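Local coordinates for cellulose-binding protein (Saccharophagus degradans, PDB 2YHG) that is linked to carbohydrate metabolism and probably binds polysaccharide, the piece described here comprising a nucleoside hydrolase-like domain and a C-terminal domain, at residues Pro103-Leu106 and Asp107-Val111; Arg168-Ala171 and Gln172-Ala175; Leu256-Pro259 and Ser260-Ser263; Ser282-Ser285 and Gly286-Ala289. All blocks are in the same frame, centred on the assembly; numbering follows the deposited sequence.

Interaction 1. Residues Pro103-Leu106 and Asp107-Val111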
ATOM      1  N   PRO A 103     -12.707  -9.787 -13.942  1.00 13.52           N
ATOM      2  CA  PRO A 103     -13.241  -8.561 -14.492  1.00 13.59           C
ATOM      3  C   PRO A 103     -14.642  -8.256 -14.010  1.00 12.93           C
ATOM      4  O   PRO A 103     -14.928  -7.100 -13.648  1.00 13.55           O
ATOM      5  CB  PRO A 103     -13.199  -8.805 -15.999  1.00 15.45           C
ATOM      6  CG  PRO A 103     -12.025  -9.722 -16.195  1.00 15.11           C
ATOM      7  CD  PRO A 103     -12.136 -10.651 -14.999  1.00 14.07           C
ATOM      8  N   ALA A 104     -15.478  -9.273 -13.860  1.00 13.42           N
ATOM      9  CA  ALA A 104     -16.821  -9.046 -13.392  1.00 14.07           C
ATOM     10  C   ALA A 104     -16.828  -8.516 -11.950  1.00 12.55           C
ATOM     11  O   ALA A 104     -17.643  -7.664 -11.599  1.00 13.51           O
ATOM     12  CB  ALA A 104     -17.680 -10.328 -13.504  1.00 16.81           C
ATOM     13  N   TYR A 105     -15.990  -9.093 -11.099  1.00 12.11           N
ATOM     14  CA  TYR A 105     -15.908  -8.611  -9.733  1.00 11.76           C
ATOM     15  C   TYR A 105     -15.464  -7.142  -9.686  1.00 10.59           C
ATOM     16  O   TYR A 105     -16.052  -6.325  -8.979  1.00 10.73           O
ATOM     17  CB  TYR A 105     -14.990  -9.482  -8.901  1.00 12.09           C
ATOM     18  CG  TYR A 105     -14.750  -8.892  -7.537  1.00 12.12           C
ATOM     19  CD1 TYR A 105     -15.750  -8.843  -6.592  1.00 13.59           C
ATOM     20  CD2 TYR A 105     -13.546  -8.264  -7.258  1.00 12.86           C
ATOM     21  CE1 TYR A 105     -15.529  -8.217  -5.369  1.00 12.96           C
ATOM     22  CE2 TYR A 105     -13.308  -7.652  -6.035  1.00 12.97           C
ATOM     23  CZ  TYR A 105     -14.304  -7.606  -5.114  1.00 12.75           C
ATOM     24  OH  TYR A 105     -14.062  -7.030  -3.888  1.00 14.07           O
ATOM     25  N   LEU A 106     -14.445  -6.799 -10.458  1.00 10.54           N
ATOM     26  CA  LEU A 106     -13.970  -5.418 -10.461  1.00 10.59           C
ATOM     27  C   LEU A 106     -15.031  -4.468 -10.967  1.00 10.39           C
ATOM     28  O   LEU A 106     -15.208  -3.391 -10.409  1.00 10.23           O
ATOM     29  CB  LEU A 106     -12.708  -5.260 -11.285  1.00 11.95           C
ATOM     30  CG  LEU A 106     -11.481  -5.946 -10.713  1.00 12.71           C
ATOM     31  CD1 LEU A 106     -10.277  -5.656 -11.595  1.00 15.87           C
ATOM     32  CD2 LEU A 106     -11.181  -5.572  -9.272  1.00 13.93           C
ATOM     33  N   ASP A 107     -15.789  -4.881 -11.977  1.00 11.11           N
ATOM     34  CA  ASP A 107     -16.879  -4.058 -12.445  1.00 11.92           C
ATOM     35  C   ASP A 107     -17.861  -3.777 -11.299  1.00 11.29           C
ATOM     36  O   ASP A 107     -18.403  -2.670 -11.189  1.00 11.59           O
ATOM     37  CB  ASP A 107     -17.640  -4.753 -13.574  1.00 14.32           C
ATOM     38  CG  ASP A 107     -16.834  -4.913 -14.858  1.00 16.00           C
ATOM     39  OD1 ASP A 107     -15.828  -4.205 -15.056  0.50 12.06           O
ATOM     40  OD2 ASP A 107     -17.198  -5.829 -15.652  0.50 13.42           O
ATOM     41  N   SER A 108     -18.118  -4.783 -10.454  1.00 11.20           N
ATOM     42  CA  SER A 108     -19.089  -4.644  -9.387  1.00 11.32           C
ATOM     43  C   SER A 108     -18.693  -3.668  -8.279  1.00 10.56           C
ATOM     44  O   SER A 108     -19.540  -3.214  -7.549  1.00 11.85           O
ATOM     45  CB  SER A 108     -19.417  -6.011  -8.778  1.00 12.38           C
ATOM     46  OG  SER A 108     -18.456  -6.456  -7.856  1.00 13.31           O
ATOM     47  N   ILE A 109     -17.400  -3.389  -8.166  1.00  9.45           N
ATOM     48  CA  ILE A 109     -16.861  -2.499  -7.132  1.00  8.74           C
ATOM     49  C   ILE A 109     -16.341  -1.170  -7.714  1.00  8.04           C
ATOM     50  O   ILE A 109     -15.741  -0.377  -6.990  1.00  8.63           O
ATOM     51  CB  ILE A 109     -15.794  -3.194  -6.270  1.00  9.65           C
ATOM     52  CG1 ILE A 109     -14.588  -3.632  -7.095  1.00 11.29           C
ATOM     53  CG2 ILE A 109     -16.414  -4.361  -5.526  1.00 12.60           C
ATOM     54  CD1 ILE A 109     -13.325  -3.913  -6.283  1.00 12.52           C
ATOM     55  N   ASN A 110     -16.671  -0.917  -8.978  1.00  8.34           N
ATOM     56  CA  ASN A 110     -16.382   0.321  -9.690  1.00  8.06           C
ATOM     57  C   ASN A 110     -17.591   1.213  -9.544  1.00  8.26           C
ATOM     58  O   ASN A 110     -18.584   1.066 -10.288  1.00  8.66           O
ATOM     59  CB  ASN A 110     -16.113  -0.051 -11.153  1.00  8.41           C
ATOM     60  CG  ASN A 110     -16.075   1.137 -12.081  1.00  8.16           C
ATOM     61  OD1 ASN A 110     -15.981   2.289 -11.644  1.00  9.11           O
ATOM     62  ND2 ASN A 110     -16.173   0.867 -13.382  1.00  9.43           N
ATOM     63  N   VAL A 111     -17.530   2.169  -8.617  1.00  7.69           N
ATOM     64  CA  VAL A 111     -18.688   2.958  -8.241  1.00  8.01           C
ATOM     65  C   VAL A 111     -18.318   4.416  -8.011  1.00  7.24           C
ATOM     66  O   VAL A 111     -17.138   4.726  -7.794  1.00  7.64           O
ATOM     67  CB  VAL A 111     -19.422   2.383  -6.992  1.00  8.77           C
ATOM     68  CG1 VAL A 111     -19.839   0.914  -7.216  1.00 10.75           C
ATOM     69  CG2 VAL A 111     -18.568   2.513  -5.715  1.00  9.39           C
TER

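Interaction 2. Residues Arg168-Ala171 and Gln172-Ala175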
ATOM      1  N   ARG A 168     -25.608   5.225  14.674  1.00 12.09           N
ATOM      2  CA  ARG A 168     -25.226   4.117  15.550  1.00 12.00           C
ATOM      3  C   ARG A 168     -24.808   4.616  16.913  1.00 12.84           C
ATOM      4  O   ARG A 168     -24.625   5.815  17.148  1.00 14.19           O
ATOM      5  CB  ARG A 168     -24.105   3.267  14.938  1.00 12.66           C
ATOM      6  CG  ARG A 168     -24.452   2.793  13.540  1.00 12.91           C
ATOM      7  CD  ARG A 168     -23.582   1.635  13.106  1.00 13.50           C
ATOM      8  NE  ARG A 168     -23.759   1.373  11.696  1.00 13.22           N
ATOM      9  CZ  ARG A 168     -22.980   0.557  10.978  1.00 12.38           C
ATOM     10  NH1 ARG A 168     -21.947  -0.037  11.523  1.00 13.36           N
ATOM     11  NH2 ARG A 168     -23.206   0.403   9.688  1.00 14.35           N
ATOM     12  N   SER A 169     -24.708   3.697  17.857  1.00 13.00           N
ATOM     13  CA  SER A 169     -24.265   4.046  19.203  1.00 13.40           C
ATOM     14  C   SER A 169     -22.791   4.409  19.223  1.00 13.10           C
ATOM     15  O   SER A 169     -22.020   4.073  18.284  1.00 13.05           O
ATOM     16  CB  SER A 169     -24.478   2.856  20.136  1.00 14.62           C
ATOM     17  OG  SER A 169     -23.536   1.835  19.869  1.00 15.87           O
ATOM     18  N   GLN A 170     -22.346   5.027  20.314  1.00 14.60           N
ATOM     19  CA  GLN A 170     -20.938   5.309  20.486  1.00 14.22           C
ATOM     20  C   GLN A 170     -20.099   4.037  20.382  1.00 13.54           C
ATOM     21  O   GLN A 170     -19.034   4.048  19.760  1.00 13.61           O
ATOM     22  CB  GLN A 170     -20.686   5.982  21.825  1.00 17.11           C
ATOM     23  CG  GLN A 170     -19.247   6.405  22.024  1.00 16.56           C
ATOM     24  CD  GLN A 170     -18.849   7.515  21.094  1.00 18.56           C
ATOM     25  OE1 GLN A 170     -19.586   8.486  20.892  1.00 22.54           O
ATOM     26  NE2 GLN A 170     -17.680   7.372  20.487  1.00 19.24           N
ATOM     27  N   ALA A 171     -20.511   2.976  21.059  1.00 15.10           N
ATOM     28  CA  ALA A 171     -19.749   1.735  21.024  1.00 15.31           C
ATOM     29  C   ALA A 171     -19.639   1.199  19.596  1.00 13.73           C
ATOM     30  O   ALA A 171     -18.577   0.688  19.191  1.00 14.47           O
ATOM     31  CB  ALA A 171     -20.422   0.675  21.929  1.00 17.50           C
ATOM     32  N   GLN A 172     -20.740   1.262  18.845  1.00 13.25           N
ATOM     33  CA  GLN A 172     -20.741   0.792  17.452  1.00 12.85           C
ATOM     34  C   GLN A 172     -19.843   1.661  16.554  1.00 11.22           C
ATOM     35  O   GLN A 172     -19.117   1.143  15.709  1.00 11.63           O
ATOM     36  CB  GLN A 172     -22.156   0.774  16.873  1.00 12.72           C
ATOM     37  CG  GLN A 172     -23.013  -0.335  17.449  1.00 14.38           C
ATOM     38  CD  GLN A 172     -24.449  -0.243  17.040  1.00 16.74           C
ATOM     39  OE1 GLN A 172     -25.050   0.826  17.011  1.00 16.56           O
ATOM     40  NE2 GLN A 172     -25.051  -1.393  16.852  1.00 25.99           N
ATOM     41  N   LEU A 173     -19.828   2.952  16.820  1.00 11.51           N
ATOM     42  CA  LEU A 173     -18.930   3.861  16.083  1.00 10.25           C
ATOM     43  C   LEU A 173     -17.473   3.560  16.418  1.00 10.73           C
ATOM     44  O   LEU A 173     -16.623   3.447  15.510  1.00 10.68           O
ATOM     45  CB  LEU A 173     -19.263   5.306  16.444  1.00 10.07           C
ATOM     46  CG  LEU A 173     -18.308   6.355  15.886  1.00 10.75           C
ATOM     47  CD1 LEU A 173     -18.295   6.372  14.357  1.00 12.06           C
ATOM     48  CD2 LEU A 173     -18.743   7.700  16.495  1.00 12.54           C
ATOM     49  N   ASP A 174     -17.179   3.325  17.695  1.00 11.18           N
ATOM     50  CA  ASP A 174     -15.812   3.019  18.068  1.00 12.10           C
ATOM     51  C   ASP A 174     -15.360   1.727  17.425  1.00 11.65           C
ATOM     52  O   ASP A 174     -14.208   1.589  17.004  1.00 11.73           O
ATOM     53  CB  ASP A 174     -15.676   2.939  19.593  1.00 15.01           C
ATOM     54  CG  ASP A 174     -15.791   4.298  20.268  1.00 17.78           C
ATOM     55  OD1 ASP A 174     -15.431   5.323  19.670  1.00 22.40           O
ATOM     56  OD2 ASP A 174     -16.181   4.328  21.466  1.00 25.16           O
ATOM     57  N   ALA A 175     -16.251   0.749  17.371  1.00 12.23           N
ATOM     58  CA  ALA A 175     -15.894  -0.522  16.749  1.00 12.00           C
ATOM     59  C   ALA A 175     -15.611  -0.357  15.254  1.00 10.80           C
ATOM     60  O   ALA A 175     -14.666  -0.925  14.731  1.00 11.87           O
ATOM     61  CB  ALA A 175     -17.015  -1.553  16.964  1.00 14.12           C
TER
HETATM   62  O   HOH W   1     -20.317  -0.733  14.008  1.00 18.17           O

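Interaction 3. Residues Leu256-Pro259 and Ser260-Ser263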
ATOM      1  N   LEU A 256       7.057  -8.103   4.291  1.00  7.69           N
ATOM      2  CA  LEU A 256       7.939  -6.970   4.564  1.00  7.85           C
ATOM      3  C   LEU A 256       7.448  -6.125   5.712  1.00  6.96           C
ATOM      4  O   LEU A 256       8.235  -5.677   6.552  1.00  7.68           O
ATOM      5  CB  LEU A 256       8.086  -6.092   3.323  1.00  7.55           C
ATOM      6  CG  LEU A 256       8.891  -4.805   3.457  1.00  7.78           C
ATOM      7  CD1 LEU A 256      10.321  -5.063   3.922  1.00  8.64           C
ATOM      8  CD2 LEU A 256       8.905  -4.088   2.102  1.00  8.69           C
ATOM      9  N   ASN A 257       6.162  -5.837   5.740  1.00  7.10           N
ATOM     10  CA  ASN A 257       5.615  -4.883   6.696  1.00  7.01           C
ATOM     11  C   ASN A 257       4.148  -5.136   6.936  1.00  7.45           C
ATOM     12  O   ASN A 257       3.422  -5.480   6.018  1.00  7.94           O
ATOM     13  CB  ASN A 257       5.855  -3.412   6.301  1.00  7.19           C
ATOM     14  CG  ASN A 257       5.136  -3.013   5.031  1.00  6.88           C
ATOM     15  OD1 ASN A 257       5.439  -3.535   3.943  1.00  7.90           O
ATOM     16  ND2 ASN A 257       4.219  -2.053   5.139  1.00  7.47           N
ATOM     17  N   ASP A 258       3.743  -4.938   8.191  1.00  7.33           N
ATOM     18  CA  ASP A 258       2.355  -4.874   8.572  1.00  8.16           C
ATOM     19  C   ASP A 258       1.928  -3.413   8.470  1.00  7.58           C
ATOM     20  O   ASP A 258       2.405  -2.589   9.230  1.00  7.38           O
ATOM     21  CB  ASP A 258       2.158  -5.387   9.996  1.00  7.94           C
ATOM     22  CG  ASP A 258       0.705  -5.399  10.417  1.00  9.39           C
ATOM     23  OD1 ASP A 258      -0.118  -4.660   9.824  1.00  9.19           O
ATOM     24  OD2 ASP A 258       0.376  -6.198  11.321  1.00 11.44           O
ATOM     25  N   PRO A 259       1.078  -3.076   7.488  1.00  7.29           N
ATOM     26  CA  PRO A 259       0.789  -1.660   7.223  1.00  7.40           C
ATOM     27  C   PRO A 259       0.073  -0.982   8.385  1.00  6.70           C
ATOM     28  O   PRO A 259       0.088   0.253   8.474  1.00  7.34           O
ATOM     29  CB  PRO A 259      -0.093  -1.710   5.974  1.00  7.62           C
ATOM     30  CG  PRO A 259      -0.726  -3.042   6.044  1.00  7.99           C
ATOM     31  CD  PRO A 259       0.353  -3.960   6.563  1.00  8.02           C
ATOM     32  N   SER A 260      -0.535  -1.747   9.308  1.00  7.21           N
ATOM     33  CA  SER A 260      -1.165  -1.153  10.472  1.00  7.59           C
ATOM     34  C   SER A 260      -0.122  -0.767  11.529  1.00  7.79           C
ATOM     35  O   SER A 260      -0.470  -0.040  12.474  1.00  9.78           O
ATOM     36  CB  SER A 260      -2.194  -2.083  11.100  1.00  8.34           C
ATOM     37  OG  SER A 260      -3.278  -2.296  10.214  1.00  9.17           O
ATOM     38  N   VAL A 261       1.111  -1.233  11.391  1.00  7.27           N
ATOM     39  CA  VAL A 261       2.218  -0.837  12.270  1.00  7.24           C
ATOM     40  C   VAL A 261       3.019   0.142  11.415  1.00  6.69           C
ATOM     41  O   VAL A 261       3.938  -0.227  10.690  1.00  7.09           O
ATOM     42  CB  VAL A 261       3.054  -2.025  12.744  1.00  7.86           C
ATOM     43  CG1 VAL A 261       4.123  -1.521  13.707  1.00  8.77           C
ATOM     44  CG2 VAL A 261       2.119  -3.074  13.403  1.00  9.86           C
ATOM     45  N   VAL A 262       2.598   1.401  11.463  1.00  7.05           N
ATOM     46  CA  VAL A 262       3.015   2.363  10.433  1.00  7.09           C
ATOM     47  C   VAL A 262       4.473   2.754  10.555  1.00  6.80           C
ATOM     48  O   VAL A 262       5.044   3.304   9.601  1.00  7.20           O
ATOM     49  CB  VAL A 262       2.072   3.582  10.403  1.00  7.50           C
ATOM     50  CG1 VAL A 262       0.607   3.105  10.208  1.00  8.46           C
ATOM     51  CG2 VAL A 262       2.230   4.460  11.654  1.00  8.37           C
ATOM     52  N   SER A 263       5.102   2.492  11.688  1.00  6.90           N
ATOM     53  CA  SER A 263       6.530   2.732  11.855  1.00  7.15           C
ATOM     54  C   SER A 263       7.414   1.685  11.187  1.00  6.86           C
ATOM     55  O   SER A 263       8.637   1.880  11.172  1.00  7.33           O
ATOM     56  CB  SER A 263       6.854   2.739  13.328  1.00  8.79           C
ATOM     57  OG  SER A 263       6.516   1.468  13.878  1.00  9.03           O
TER
HETATM   58  O   HOH W   2      -2.770  -4.841   9.389  1.00 10.68           O

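Interaction 4. Residues Ser282-Ser285 and Gly286-Ala289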
ATOM      1  N   SER A 282      -1.861  22.956  -1.840  1.00  7.31           N
ATOM      2  CA  SER A 282      -2.158  24.382  -1.968  1.00  8.73           C
ATOM      3  C   SER A 282      -3.600  24.660  -2.359  1.00  8.72           C
ATOM      4  O   SER A 282      -4.129  25.703  -1.976  1.00 10.03           O
ATOM      5  CB  SER A 282      -1.233  25.021  -2.983  1.00  9.55           C
ATOM      6  OG  SER A 282      -1.464  24.495  -4.269  1.00 11.07           O
ATOM      7  N   CYS A 283      -4.275  23.704  -3.003  1.00  8.23           N
ATOM      8  CA  CYS A 283      -5.653  23.864  -3.387  1.00  8.47           C
ATOM      9  C   CYS A 283      -6.632  23.781  -2.230  1.00  8.06           C
ATOM     10  O   CYS A 283      -7.816  24.047  -2.445  1.00  9.45           O
ATOM     11  CB  CYS A 283      -6.045  22.888  -4.504  1.00  9.50           C
ATOM     12  SG  CYS A 283      -5.777  21.072  -4.231  0.70  7.89           S
ATOM     13  N   MET A 284      -6.132  23.528  -1.014  1.00  7.66           N
ATOM     14  CA  MET A 284      -6.950  23.598   0.175  1.00  7.40           C
ATOM     15  C   MET A 284      -6.309  24.490   1.250  1.00  8.23           C
ATOM     16  O   MET A 284      -6.600  24.350   2.441  1.00  8.37           O
ATOM     17  CB  MET A 284      -7.286  22.214   0.744  1.00  8.18           C
ATOM     18  CG  MET A 284      -6.102  21.370   1.151  1.00  7.74           C
ATOM     19  SD  MET A 284      -6.554  19.850   1.993  1.00  7.89           S
ATOM     20  CE  MET A 284      -7.341  20.538   3.472  1.00  8.23           C
ATOM     21  N   SER A 285      -5.558  25.487   0.808  1.00  9.38           N
ATOM     22  CA  SER A 285      -4.917  26.380   1.738  1.00  9.70           C
ATOM     23  C   SER A 285      -5.917  27.022   2.698  1.00  8.66           C
ATOM     24  O   SER A 285      -7.005  27.410   2.330  1.00 11.08           O
ATOM     25  CB  SER A 285      -4.147  27.435   0.973  1.00 12.94           C
ATOM     26  OG  SER A 285      -5.004  28.144   0.140  1.00 18.69           O
ATOM     27  N   GLY A 286      -5.511  27.094   3.955  1.00  9.17           N
ATOM     28  CA  GLY A 286      -6.329  27.733   4.983  1.00  8.81           C
ATOM     29  C   GLY A 286      -7.369  26.813   5.602  1.00  8.03           C
ATOM     30  O   GLY A 286      -7.936  27.167   6.633  1.00  9.92           O
ATOM     31  N   GLU A 287      -7.700  25.688   4.956  1.00  7.46           N
ATOM     32  CA  GLU A 287      -8.810  24.849   5.398  1.00  7.55           C
ATOM     33  C   GLU A 287      -8.424  23.947   6.557  1.00  7.64           C
ATOM     34  O   GLU A 287      -9.278  23.644   7.386  1.00 10.24           O
ATOM     35  CB  GLU A 287      -9.344  24.034   4.250  1.00  7.94           C
ATOM     36  CG  GLU A 287      -9.941  24.882   3.137  1.00  8.73           C
ATOM     37  CD  GLU A 287     -10.427  24.099   1.963  1.00  9.05           C
ATOM     38  OE1 GLU A 287     -10.614  22.868   2.058  1.00  9.64           O
ATOM     39  OE2 GLU A 287     -10.650  24.718   0.901  1.00 12.86           O
ATOM     40  N   ASP A 288      -7.188  23.467   6.608  1.00  6.25           N
ATOM     41  CA  ASP A 288      -6.800  22.568   7.691  1.00  6.66           C
ATOM     42  C   ASP A 288      -6.825  23.283   9.053  1.00  6.19           C
ATOM     43  O   ASP A 288      -7.132  22.648  10.068  1.00  6.48           O
ATOM     44  CB  ASP A 288      -5.352  22.080   7.511  1.00  6.47           C
ATOM     45  CG  ASP A 288      -5.131  21.072   6.370  1.00  6.53           C
ATOM     46  OD1 ASP A 288      -5.669  19.949   6.434  1.00  7.60           O
ATOM     47  OD2 ASP A 288      -4.350  21.426   5.459  1.00  7.59           O
ATOM     48  N   ALA A 289      -6.447  24.552   9.089  1.00  6.88           N
ATOM     49  CA  ALA A 289      -6.147  25.226  10.330  1.00  6.54           C
ATOM     50  C   ALA A 289      -7.343  25.287  11.265  1.00  6.46           C
ATOM     51  O   ALA A 289      -7.165  25.369  12.499  1.00  6.98           O
ATOM     52  CB  ALA A 289      -5.619  26.637  10.073  1.00  8.44           C
TER
HETATM   53  O   HOH W   3     -10.425  24.054  -1.701  1.00 12.40           O
HETATM   54  O   HOH W   4      -4.895  23.893   4.690  1.00 10.14           O
HETATM   55  O   HOH W   5      -8.958  27.010   0.220  1.00 23.54           O

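Interaction 1. Residues Pro103-Leu106 and Asp107-Val111
The phenol ring of Tyr-105 takes both of its side-chain neighbours from Asp-107 to Val-111 at a slant. Ile-109 brings CD1 to 3.7 Å from CE2 of Tyr-105 and sets CG2 3.9 Å from CZ of Tyr-105, so two methyls attend the hydroxyl end of the ring. At the other end, Ser-108 OG stands 3.8 Å from Tyr-105 CD1. The same Ile-109 CD1 also meets Leu-106 CD2 at 4.0 Å, which places the ethyl arm in contact with two side chains of the preceding turn. Ser-108 illustrates how a helix end can be secured by a hydroxyl: with chi1 at 80°, OG folds back and donates to Tyr-105 O at 2.7 Å, in the carbonyl plane and on a lone pair. Weak bonds from the N atoms of Ser-108 and Ile-109 share that acceptor. Spacing changes along the backbone, from a four-residue bond of Asp-107 N to Pro-103 O (2.9 Å) to a three-residue one of Ile-109 N to Leu-106 O (3.1 Å), whose donor lies well above the carbonyl plane. Helix 103-108 thereby gives way to strand 110-112, an outermost strand of the six-stranded parallel sheet, paired with strand 58-64. Tyr-105 OH bonds to Leu-59 O at the start of that strand, while Leu-106 packs against Leu-83 and Tyr-86 of helix 77-93.

Interaction 2. Residues Arg168-Ala171 and Gln172-Ala175
Gln-172 and Ser-169 form a capping box at the start of helix 170-178, with Ser-169 as the N-cap, and the glutamine side chain can be followed from CB to OE1. CB lies 3.5 Å from Ser-169 OG and also touches the aliphatic part of Arg-168, where CB is the nearest atom. CG comes closer still to the serine hydroxyl, at 3.3 Å from Ser-169 OG. A chi1 of -72° sets CG beside the backbone N, and the chain then runs extended, which carries the amide back over the helix start. At the tip, OE1 accepts from Ser-169 N at 3.0 Å, in the carbonyl plane on a lone pair and nearly straight (168°); Arg-168 CB touches the same oxygen at 3.3 Å. The box is closed in the other direction by Gln-172 N, which donates to Ser-169 OG at 3.0 Å. Two backbone N-H groups, one just ahead of the helix and one in its first turn, are thus satisfied by side chains. Beside the box, Gln-170, the first residue of the helix, bends at chi2 so that NE2 donates to Asp-174 OD1, one turn on, at 3.2 Å, reaching that oxygen from 43° above the carboxylate plane. Leu-173, buried, packs on Val-164 and Gln-165 of helix 155-167. Arg-168 crosses Gln-172 at about a right angle and gives NH2 to a salt bridge with Asp-139, while a water at the guanidinium edge accepts from Arg-168 NH1 and donates to Gln-172 O at 2.8 Å.

Interaction 3. Residues Leu256-Pro259 and Ser260-Ser263
Asp-258 lays its carboxylate across Val-261, the valine's CG2 resting 4.0 Å from Asp-258 CG with the two side chains at about a right angle. Asp-258 opens a type I beta turn and, through its side chain, an Asx turn, the Asx turn lying within the beta turn since both start at Asp-258. The beta turn is closed by Val-261 N, which donates to Asp-258 O at 2.9 Å from above the carbonyl plane. For the Asx turn, chi1 of -177° carries the carboxylate forward, and OD1 of Asp-258 accepts from Ser-260 N at 3.0 Å, on the anti side and 34° out of the carboxylate plane. Pro-259 occupies the second position, its fixed phi suiting the bend, and packs on Trp-147 of strand 146-150 and on Tyr-29. Its carbonyl is held by His-250 and is also met by Val-262, with CG1 at 3.4 Å from Pro-259 O. Just after the turn, Val-262 packs on Ile-203 and Ile-205 of strand 203-207, an outermost strand of the parallel sheet. Ser-260 OG is hydrogen-bonded to Arg-181 NE, and a water bridges the two side chains of Asp-258 and Ser-260, 2.7 Å from Asp-258 OD1, to which it donates, and 2.7 Å from Ser-260 OG.

Interaction 4. Residues Ser282-Ser285 and Gly286-Ala289
Met-284 touches Glu-287 with CB and Asp-288 with CE, whereas OE2 of Glu-287 faces water. On the tight side a bend at chi3 (-64°) brings the methyl CE to 3.5 Å from Asp-288 OD1, the two side chains crossing at about a right angle. Glu-287 approaches the other end of the methionine, its OE1 lying 3.6 Å from Met-284 CB. That oxygen is also gripped by Tyr-117 OH and Asn-190 ND2, which fix the rotation of the carboxylate. Asp-288 OD1 meets Arg-206 in a salt bridge and Thr-193 in a hydrogen bond, a setting that probably favours the charged form. The backbone closes a turn with the angles of type II: Glu-287 N donates to Met-284 O at 3.1 Å, and Gly-286 takes the positive phi (85°) at its third position. On the looser side, Glu-287 OE2 accepts from two waters. One, 2.7 Å from OE2 of Glu-287, also donates to Cys-283 O; the second, 2.9 Å from the same OE2, reaches Ser-285 O. A further water has three partners, donating to Met-284 O and to Asp-288 OD2, the latter at 2.6 Å, and accepting from Asp-288 N. The whole turn lies in the loop between strands 273-276 and 295-298. Its acids join it to helix 190-198 and strand 203-207, while the disulfide from Cys-283 to Cys-68 ties it to the loop beyond strand 58-64.

How the interactions relate
The four contacts follow one another in series from the N terminus; none encloses or crosses another, and all are local, spanning only neighbouring residues. Interaction 1 ends a helix and passes into an outer strand of the parallel sheet. Interaction 2 begins a helix that leads to strand 180-185, further across that sheet; its nearest atoms lie about 16 Å from interaction 1. Interaction 3 turns a loop over strands 146-150 and 203-207, with Leu-256 reaching strand 427-436 of the C-terminal part. Interaction 4 returns the chain to strand 203-207 and, by its disulfide, to the region following strand 58-64, beside which interaction 1 lies.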